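Local coordinates for uncharacterized protein Dfer_1899 (Dyadobacter fermentans, PDB 5HX0) that is of unknown function but has a sialidase-like, six-bladed beta-propeller fold and may therefore bind or process glycans, at residues 332-337 with 357-362; 169-174 with 185-190; 55-60 with 74-79. All blocks are in the same frame, centred on the assembly; numbering follows the deposited sequence.

Interaction 1: 332-337 with 357-362; sequences HKPLGI and LRTDGG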
loop_
_atom_site.group_PDB
_atom_site.type_symbol
_atom_site.label_atom_id
_atom_site.label_comp_id
_atom_site.label_asym_id
_atom_site.label_seq_id
_atom_site.Cartn_x
_atom_site.Cartn_y
_atom_site.Cartn_z
ATOM N N HIS A 332 11.600 -15.291 -26.781
ATOM C CA HIS A 332 11.670 -16.448 -27.672
ATOM C C HIS A 332 12.880 -17.263 -27.249
ATOM O O HIS A 332 13.717 -16.791 -26.482
ATOM C CB HIS A 332 11.777 -16.013 -29.135
ATOM C CG HIS A 332 10.800 -14.945 -29.499
ATOM N ND1 HIS A 332 9.513 -15.223 -29.898
ATOM C CD2 HIS A 332 10.898 -13.595 -29.458
ATOM C CE1 HIS A 332 8.871 -14.092 -30.129
ATOM N NE2 HIS A 332 9.687 -13.087 -29.861
ATOM N N LYS A 333 12.978 -18.498 -27.731
ATOM C CA LYS A 333 14.161 -19.308 -27.419
ATOM C C LYS A 333 15.396 -18.740 -28.097
ATOM O O LYS A 333 15.366 -18.415 -29.282
ATOM C CB LYS A 333 13.969 -20.774 -27.851
ATOM C CG LYS A 333 12.744 -21.461 -27.259
ATOM C CD LYS A 333 12.589 -21.185 -25.758
ATOM C CE LYS A 333 12.877 -22.420 -24.889
ATOM N NZ LYS A 333 12.892 -22.090 -23.414
ATOM N N PRO A 334 16.491 -18.605 -27.351
ATOM C CA PRO A 334 16.628 -18.810 -25.908
ATOM C C PRO A 334 16.198 -17.556 -25.143
ATOM O O PRO A 334 16.649 -16.458 -25.489
ATOM C CB PRO A 334 18.121 -19.073 -25.739
ATOM C CG PRO A 334 18.753 -18.293 -26.831
ATOM C CD PRO A 334 17.756 -18.180 -27.966
ATOM N N LEU A 335 15.356 -17.726 -24.131
ATOM C CA LEU A 335 14.710 -16.595 -23.462
ATOM C C LEU A 335 15.718 -15.686 -22.779
ATOM O O LEU A 335 16.587 -16.158 -22.047
ATOM C CB LEU A 335 13.731 -17.111 -22.423
ATOM C CG LEU A 335 12.581 -17.968 -22.935
ATOM C CD1 LEU A 335 11.919 -18.664 -21.762
ATOM C CD2 LEU A 335 11.589 -17.070 -23.654
ATOM N N GLY A 336 15.578 -14.375 -22.986
ATOM C CA GLY A 336 16.415 -13.441 -22.243
ATOM C C GLY A 336 16.300 -11.984 -22.652
ATOM O O GLY A 336 15.197 -11.470 -22.884
ATOM N N ILE A 337 17.452 -11.318 -22.751
ATOM C CA ILE A 337 17.547 -9.865 -22.863
ATOM C C ILE A 337 18.548 -9.566 -23.956
ATOM O O ILE A 337 19.624 -10.169 -23.979
ATOM C CB ILE A 337 18.021 -9.197 -21.550
ATOM C CG1 ILE A 337 17.253 -9.699 -20.306
ATOM C CG2 ILE A 337 18.033 -7.650 -21.688
ATOM C CD1 ILE A 337 15.758 -9.337 -20.241
ATOM N N LEU A 357 22.462 -10.328 -24.095
ATOM C CA LEU A 357 22.877 -10.196 -22.696
ATOM C C LEU A 357 22.526 -11.418 -21.842
ATOM O O LEU A 357 23.283 -11.774 -20.932
ATOM C CB LEU A 357 22.257 -8.939 -22.066
ATOM C CG LEU A 357 22.623 -7.606 -22.725
ATOM C CD1 LEU A 357 21.875 -6.463 -22.062
ATOM C CD2 LEU A 357 24.136 -7.366 -22.666
ATOM N N ARG A 358 21.390 -12.061 -22.093
ATOM C CA ARG A 358 20.954 -13.209 -21.298
ATOM C C ARG A 358 20.274 -14.202 -22.219
ATOM O O ARG A 358 19.505 -13.808 -23.100
ATOM C CB ARG A 358 19.956 -12.832 -20.169
ATOM C CG ARG A 358 20.462 -11.853 -19.121
ATOM C CD ARG A 358 21.508 -12.490 -18.211
ATOM N NE ARG A 358 21.001 -13.514 -17.303
ATOM C CZ ARG A 358 20.784 -13.316 -16.003
ATOM N NH1 ARG A 358 21.000 -12.125 -15.456
ATOM N NH2 ARG A 358 20.364 -14.310 -15.246
ATOM N N THR A 359 20.558 -15.489 -22.008
ATOM C CA THR A 359 19.896 -16.574 -22.725
ATOM C C THR A 359 19.324 -17.622 -21.781
ATOM O O THR A 359 18.809 -18.644 -22.257
ATOM C CB THR A 359 20.873 -17.273 -23.695
ATOM O OG1 THR A 359 21.994 -17.762 -22.954
ATOM C CG2 THR A 359 21.384 -16.305 -24.759
ATOM N N ASP A 360 19.403 -17.404 -20.464
ATOM C CA ASP A 360 19.122 -18.434 -19.468
ATOM C C ASP A 360 17.747 -18.296 -18.820
ATOM O O ASP A 360 17.531 -18.823 -17.717
ATOM C CB ASP A 360 20.209 -18.421 -18.385
ATOM C CG ASP A 360 20.375 -17.046 -17.714
ATOM O OD1 ASP A 360 20.259 -16.006 -18.404
ATOM O OD2 ASP A 360 20.634 -17.008 -16.489
ATOM N N GLY A 361 16.810 -17.599 -19.459
ATOM C CA GLY A 361 15.505 -17.402 -18.836
ATOM C C GLY A 361 14.714 -18.697 -18.749
ATOM O O GLY A 361 14.814 -19.574 -19.610
ATOM N N GLY A 362 13.889 -18.802 -17.700
ATOM C CA GLY A 362 13.031 -19.956 -17.481
ATOM C C GLY A 362 11.734 -19.907 -18.270
ATOM O O GLY A 362 11.537 -20.698 -19.193
HETATM O O HOH W 1 18.151 -14.118 -25.615
#
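Ile337 and the Leu357-Arg358 pair meet through a doubled backbone bond. The carbonyl oxygen Ile337 O accepts from Leu357 N at 2.8 Å and from Arg358 N at 3.2 Å, so two successive residues face one, the pattern of a classic beta bulge. In return, Ile337 N donates to Arg358 O. Gly361 N donates to Leu335 O at 3.0 Å, carrying the bonding past Arg358.

A second polar link is made by a water that donates to both Pro334 O and Arg358 O. A side chain at Gly336 would collide with Arg358 O; glycine instead presents a CA-H, with Gly336 CA 3.2 Å from Arg358 O in a CA-H...O contact.

Within 357-362, a salt bridge fixes the end of Arg358. Bends at chi2 (-71°) and chi3 (-69°) turn CD and NE back toward Asp360, and the guanidinium grips it side-on: Arg358 NE donates to Asp360 OD1 at 2.8 Å, with a nearly straight N-H...O angle of 174°, while Arg358 NH2 donates to Asp360 OD2.

Apolar contacts fill in around the polar ones. Ile337 CG1 runs beside Arg358 CG, its CG2 meets Leu357 CD1 at 4.0 Å, and the Pro334 ring lies alongside Thr359, with Pro334 CG 3.9 Å from Thr359 CG2.

The contact joins strands 336-342 and 354-358, the outer two of one propeller blade, and packs against the next blade. There Ile337 touches Tyr383 and Phe385 of strand 378-385, Arg358 NH1 hydrogen-bonds Tyr383 OH, Arg358 makes a cation-pi contact with Phe385, and Leu357 reaches Val381 and, on strand 393-401, Leu399.

Interaction 2: 169-174 with 185-190; sequences GGYVLR and PLYPPH
Val172 and Leu186 pair through two backbone bonds, Val172 N to Leu186 O and Leu186 N to Val172 O, both 2.8 Å. Beyond this single antiparallel pair the two segments are held mostly by fit, and two prolines, Pro185 and Pro188, supply much of the relief.

Gly170 offers its backbone: Gly170 O lies 3.6 Å from Pro188 CD and meets the edge of the Tyr187 ring, 3.4 Å from Tyr187 CD1. The proline ring turns Pro188 CG onto Val172 CG2 at 3.9 Å, a methyl of a small branched side chain.

On the other face of strand 165-175, Tyr171 CB is a bump touched by both Pro185 CB, at 3.7 Å, and Tyr187 CE1. With Tyr171 CG between backbone N and carbonyl carbon (chi1 35°), the ring leads away from 185-190 and leaves CB to make the contact; the ring stacks with His119 and its hydroxyl bonds Ser124 OG. Leu173 leans toward the same proline, with Leu173 CD2 3.8 Å from Pro185 CA. Arg174 lays its CD across Leu186 CD1 while NE bonds Lys245 O.

Val172 and Pro188 touch Trp222, and Leu173 and Pro185 touch Tyr117. This is the outer beta hairpin of a propeller blade: after the short last strand 183-186 the chain leaves the sheet in a proline-rich loop, and the contact lies between strand 114-117 of one neighbouring blade and strand 220-229 of the other.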
loop_
_atom_site.group_PDB
_atom_site.type_symbol
_atom_site.label_atom_id
_atom_site.label_comp_id
_atom_site.label_asym_id
_atom_site.label_seq_id
_atom_site.Cartn_x
_atom_site.Cartn_y
_atom_site.Cartn_z
ATOM N N GLY A 169 -6.432 2.585 -15.807
ATOM C CA GLY A 169 -5.664 3.563 -16.549
ATOM C C GLY A 169 -4.615 4.244 -15.681
ATOM O O GLY A 169 -4.283 3.798 -14.579
ATOM N N GLY A 170 -4.110 5.370 -16.193
ATOM C CA GLY A 170 -2.867 5.916 -15.702
ATOM C C GLY A 170 -2.981 6.831 -14.486
ATOM O O GLY A 170 -4.037 7.382 -14.161
ATOM N N TYR A 171 -1.846 6.974 -13.803
ATOM C CA TYR A 171 -1.648 8.001 -12.789
ATOM C C TYR A 171 -0.146 8.214 -12.665
ATOM O O TYR A 171 0.638 7.309 -12.948
ATOM C CB TYR A 171 -2.261 7.629 -11.433
ATOM C CG TYR A 171 -2.235 6.165 -10.992
ATOM C CD1 TYR A 171 -1.134 5.622 -10.324
ATOM C CD2 TYR A 171 -3.347 5.365 -11.177
ATOM C CE1 TYR A 171 -1.143 4.292 -9.875
ATOM C CE2 TYR A 171 -3.372 4.050 -10.751
ATOM C CZ TYR A 171 -2.280 3.518 -10.104
ATOM O OH TYR A 171 -2.363 2.212 -9.676
ATOM N N VAL A 172 0.247 9.424 -12.292
ATOM C CA VAL A 172 1.654 9.820 -12.247
ATOM C C VAL A 172 1.932 10.444 -10.889
ATOM O O VAL A 172 1.178 11.315 -10.435
ATOM C CB VAL A 172 1.996 10.821 -13.372
ATOM C CG1 VAL A 172 3.480 11.159 -13.365
ATOM C CG2 VAL A 172 1.581 10.264 -14.722
ATOM N N LEU A 173 2.995 9.993 -10.236
ATOM C CA LEU A 173 3.502 10.636 -9.033
ATOM C C LEU A 173 4.703 11.504 -9.386
ATOM O O LEU A 173 5.436 11.237 -10.340
ATOM C CB LEU A 173 3.901 9.590 -7.994
ATOM C CG LEU A 173 2.717 8.638 -7.922
ATOM C CD1 LEU A 173 3.178 7.262 -7.650
ATOM C CD2 LEU A 173 1.702 9.113 -6.917
ATOM N N ARG A 174 4.934 12.513 -8.561
ATOM C CA ARG A 174 5.958 13.511 -8.822
ATOM C C ARG A 174 6.733 13.791 -7.541
ATOM O O ARG A 174 6.142 13.924 -6.467
ATOM C CB ARG A 174 5.277 14.787 -9.326
ATOM C CG ARG A 174 6.030 15.608 -10.265
ATOM C CD ARG A 174 5.080 16.599 -10.963
ATOM N NE ARG A 174 5.862 17.557 -11.719
ATOM C CZ ARG A 174 6.358 18.667 -11.191
ATOM N NH1 ARG A 174 6.120 18.955 -9.910
ATOM N NH2 ARG A 174 7.078 19.492 -11.938
ATOM N N PRO A 185 -1.502 11.210 -6.639
ATOM C CA PRO A 185 -1.331 11.087 -8.090
ATOM C C PRO A 185 -1.937 12.223 -8.887
ATOM O O PRO A 185 -2.954 12.812 -8.478
ATOM C CB PRO A 185 -2.064 9.786 -8.419
ATOM C CG PRO A 185 -3.171 9.721 -7.384
ATOM C CD PRO A 185 -2.579 10.334 -6.126
ATOM N N LEU A 186 -1.277 12.528 -10.001
ATOM C CA LEU A 186 -1.824 13.346 -11.069
ATOM C C LEU A 186 -2.358 12.409 -12.132
ATOM O O LEU A 186 -1.672 11.454 -12.508
ATOM C CB LEU A 186 -0.737 14.241 -11.664
ATOM C CG LEU A 186 -0.061 15.169 -10.667
ATOM C CD1 LEU A 186 1.026 15.987 -11.337
ATOM C CD2 LEU A 186 -1.128 16.060 -10.044
ATOM N N TYR A 187 -3.563 12.681 -12.632
ATOM C CA TYR A 187 -4.145 11.803 -13.635
ATOM C C TYR A 187 -3.905 12.355 -15.032
ATOM O O TYR A 187 -4.247 13.519 -15.299
ATOM C CB TYR A 187 -5.633 11.618 -13.371
ATOM C CG TYR A 187 -5.836 10.873 -12.077
ATOM C CD1 TYR A 187 -5.755 9.483 -12.037
ATOM C CD2 TYR A 187 -6.054 11.550 -10.886
ATOM C CE1 TYR A 187 -5.905 8.799 -10.863
ATOM C CE2 TYR A 187 -6.220 10.864 -9.702
ATOM C CZ TYR A 187 -6.143 9.486 -9.698
ATOM O OH TYR A 187 -6.294 8.781 -8.529
ATOM N N PRO A 188 -3.296 11.587 -15.934
ATOM C CA PRO A 188 -3.160 12.043 -17.314
ATOM C C PRO A 188 -4.528 12.296 -17.920
ATOM O O PRO A 188 -5.538 11.761 -17.434
ATOM C CB PRO A 188 -2.451 10.874 -18.009
ATOM C CG PRO A 188 -1.663 10.216 -16.913
ATOM C CD PRO A 188 -2.556 10.329 -15.689
ATOM N N PRO A 189 -4.609 13.101 -18.971
ATOM C CA PRO A 189 -5.899 13.287 -19.635
ATOM C C PRO A 189 -6.372 11.980 -20.247
ATOM O O PRO A 189 -5.578 11.106 -20.611
ATOM C CB PRO A 189 -5.598 14.331 -20.715
ATOM C CG PRO A 189 -4.126 14.151 -21.006
ATOM C CD PRO A 189 -3.514 13.801 -19.676
ATOM N N HIS A 190 -7.685 11.844 -20.345
ATOM C CA HIS A 190 -8.240 10.882 -21.285
ATOM C C HIS A 190 -8.063 11.433 -22.697
ATOM O O HIS A 190 -8.338 12.607 -22.940
ATOM C CB HIS A 190 -9.718 10.638 -20.990
ATOM C CG HIS A 190 -10.429 9.932 -22.096
ATOM N ND1 HIS A 190 -11.155 10.600 -23.058
ATOM C CD2 HIS A 190 -10.481 8.621 -22.424
ATOM C CE1 HIS A 190 -11.644 9.727 -23.919
ATOM N NE2 HIS A 190 -11.254 8.519 -23.557
#

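Interaction 3: 55-60 with 74-79; sequences KFHAAF and AFRRAP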
loop_
_atom_site.group_PDB
_atom_site.type_symbol
_atom_site.label_atom_id
_atom_site.label_comp_id
_atom_site.label_asym_id
_atom_site.label_seq_id
_atom_site.Cartn_x
_atom_site.Cartn_y
_atom_site.Cartn_z
ATOM N N LYS A 55 9.033 -14.863 -1.835
ATOM C CA LYS A 55 7.643 -14.566 -1.513
ATOM C C LYS A 55 7.011 -13.549 -2.459
ATOM O O LYS A 55 5.812 -13.290 -2.330
ATOM C CB LYS A 55 7.543 -14.054 -0.068
ATOM C CG LYS A 55 7.963 -15.105 0.968
ATOM C CD LYS A 55 7.642 -14.609 2.376
ATOM C CE LYS A 55 8.316 -15.464 3.459
ATOM N NZ LYS A 55 8.298 -16.921 3.136
ATOM N N PHE A 56 7.775 -12.967 -3.395
ATOM C CA PHE A 56 7.325 -11.817 -4.167
ATOM C C PHE A 56 7.547 -12.029 -5.657
ATOM O O PHE A 56 8.518 -12.652 -6.086
ATOM C CB PHE A 56 8.059 -10.507 -3.743
ATOM C CG PHE A 56 7.654 -10.016 -2.379
ATOM C CD1 PHE A 56 6.352 -9.581 -2.156
ATOM C CD2 PHE A 56 8.552 -10.010 -1.318
ATOM C CE1 PHE A 56 5.941 -9.122 -0.884
ATOM C CE2 PHE A 56 8.155 -9.557 -0.046
ATOM C CZ PHE A 56 6.835 -9.109 0.165
ATOM N N HIS A 57 6.623 -11.488 -6.431
ATOM C CA HIS A 57 6.795 -11.281 -7.854
ATOM C C HIS A 57 7.307 -9.848 -8.013
ATOM O O HIS A 57 6.595 -8.892 -7.686
ATOM C CB HIS A 57 5.460 -11.523 -8.543
ATOM C CG HIS A 57 5.503 -11.474 -10.037
ATOM N ND1 HIS A 57 5.596 -10.293 -10.745
ATOM C CD2 HIS A 57 5.397 -12.462 -10.963
ATOM C CE1 HIS A 57 5.579 -10.558 -12.041
ATOM N NE2 HIS A 57 5.452 -11.866 -12.200
ATOM N N ALA A 58 8.559 -9.696 -8.458
ATOM C CA ALA A 58 9.190 -8.391 -8.638
ATOM C C ALA A 58 9.442 -8.210 -10.122
ATOM O O ALA A 58 10.092 -9.059 -10.742
ATOM C CB ALA A 58 10.503 -8.278 -7.847
ATOM N N ALA A 59 8.917 -7.128 -10.705
ATOM C CA ALA A 59 8.948 -7.044 -12.164
ATOM C C ALA A 59 8.868 -5.598 -12.643
ATOM O O ALA A 59 8.525 -4.688 -11.894
ATOM C CB ALA A 59 7.809 -7.873 -12.777
ATOM N N PHE A 60 9.177 -5.410 -13.936
ATOM C CA PHE A 60 8.955 -4.168 -14.676
ATOM C C PHE A 60 9.763 -3.009 -14.087
ATOM O O PHE A 60 9.177 -2.050 -13.558
ATOM C CB PHE A 60 7.445 -3.821 -14.684
ATOM C CG PHE A 60 6.543 -5.032 -14.941
ATOM C CD1 PHE A 60 6.760 -5.850 -16.052
ATOM C CD2 PHE A 60 5.512 -5.347 -14.069
ATOM C CE1 PHE A 60 5.955 -6.983 -16.295
ATOM C CE2 PHE A 60 4.699 -6.488 -14.293
ATOM C CZ PHE A 60 4.917 -7.295 -15.415
ATOM N N ALA A 74 13.005 1.663 -9.559
ATOM C CA ALA A 74 11.611 1.433 -9.174
ATOM C C ALA A 74 11.127 0.154 -9.830
ATOM O O ALA A 74 11.520 -0.147 -10.960
ATOM C CB ALA A 74 10.719 2.591 -9.625
ATOM N N PHE A 75 10.280 -0.597 -9.125
ATOM C CA PHE A 75 9.686 -1.779 -9.733
ATOM C C PHE A 75 8.354 -2.081 -9.066
ATOM O O PHE A 75 7.995 -1.515 -8.027
ATOM C CB PHE A 75 10.629 -3.010 -9.681
ATOM C CG PHE A 75 11.021 -3.442 -8.280
ATOM C CD1 PHE A 75 12.021 -2.765 -7.588
ATOM C CD2 PHE A 75 10.424 -4.539 -7.680
ATOM C CE1 PHE A 75 12.415 -3.153 -6.319
ATOM C CE2 PHE A 75 10.815 -4.945 -6.405
ATOM C CZ PHE A 75 11.808 -4.259 -5.726
ATOM N N ARG A 76 7.596 -2.945 -9.726
ATOM C CA ARG A 76 6.334 -3.452 -9.202
ATOM C C ARG A 76 6.624 -4.655 -8.322
ATOM O O ARG A 76 7.278 -5.607 -8.766
ATOM C CB ARG A 76 5.403 -3.869 -10.349
ATOM C CG ARG A 76 4.056 -4.495 -9.888
ATOM C CD ARG A 76 3.313 -5.077 -11.108
ATOM N NE ARG A 76 1.960 -5.579 -10.791
ATOM C CZ ARG A 76 1.693 -6.820 -10.387
ATOM N NH1 ARG A 76 2.678 -7.710 -10.211
ATOM N NH2 ARG A 76 0.433 -7.180 -10.146
ATOM N N ARG A 77 6.109 -4.633 -7.093
ATOM C CA ARG A 77 6.206 -5.784 -6.203
ATOM C C ARG A 77 4.814 -6.231 -5.783
ATOM O O ARG A 77 3.989 -5.412 -5.364
ATOM C CB ARG A 77 7.070 -5.488 -4.973
ATOM C CG ARG A 77 7.390 -6.775 -4.207
ATOM C CD ARG A 77 8.406 -6.547 -3.085
ATOM N NE ARG A 77 7.786 -5.847 -1.959
ATOM C CZ ARG A 77 8.301 -5.787 -0.735
ATOM N NH1 ARG A 77 7.657 -5.117 0.231
ATOM N NH2 ARG A 77 9.450 -6.403 -0.476
ATOM N N ALA A 78 4.558 -7.526 -5.909
ATOM C CA ALA A 78 3.284 -8.133 -5.552
ATOM C C ALA A 78 3.572 -9.502 -4.952
ATOM O O ALA A 78 4.653 -10.064 -5.169
ATOM C CB ALA A 78 2.370 -8.270 -6.782
ATOM N N PRO A 79 2.633 -10.066 -4.191
ATOM C CA PRO A 79 2.838 -11.429 -3.696
ATOM C C PRO A 79 3.080 -12.388 -4.844
ATOM O O PRO A 79 2.430 -12.304 -5.888
ATOM C CB PRO A 79 1.526 -11.749 -2.964
ATOM C CG PRO A 79 0.984 -10.417 -2.551
ATOM C CD PRO A 79 1.386 -9.462 -3.667
HETATM O O HOH W 2 5.481 -7.527 -10.158
#
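His57 and Arg76 share a water on one face of the hairpin formed by strands 56-65 and 71-79, the first two of a propeller blade. The water lies 2.8 Å from His57 ND1, accepts from Arg76 NH1 at 2.8 Å and donates to Arg76 O. It sits in the plane of both the imidazole and the guanidinium, although these stand 86° apart. Outer partners hold both: Asp365 bonds His57 NE2 and Gln125 bonds Arg76 NE.

Four backbone bonds join the strands, between His57 and Ala78 and between Ala59 and Arg76, each pair bonding both ways.

On the opposite face, the guanidinium of Arg77 lies flat on the Phe56 ring, with planes 14° apart; the bend at chi3 (74°) brings NE to the ring. Arg77 CZ is 3.9 Å from the Phe56 ring centroid, a cation-pi contact, and CD adds a CH-pi contact. Arg77 NH2 bonds Tyr51 OH, and Phe121 of the second subunit meets the Phe56 ring. The small Ala58 leaves room for Phe75, with Ala58 CB 3.6 Å from Phe75 CE2.

Phe60 lies alongside Arg76: Ala59 CB is over the centre of the Phe60 ring, while Arg76 CD meets its edge, 3.7 Å from Phe60 CD2.

How the interactions relate
All three are contacts between consecutive antiparallel strands, each in a different propeller blade. Interaction 3 joins the first two strands of its blade and is the most buried; interactions 1 and 2 join the last two of theirs and are partly buried. The regular, four-bond pairing of interaction 3 gives way to a bulge in interaction 1 and to a single bridge followed by prolines in interaction 2. Arginines differ in role: water-linked and stacked in interaction 3, in a salt bridge in interaction 1, while in interaction 2 Arg174 packs by its CD and its NE bonds Lys245 O outside. Interactions 1 and 2 lie on opposite sides of the chain's centre; only interaction 3 meets the second subunit.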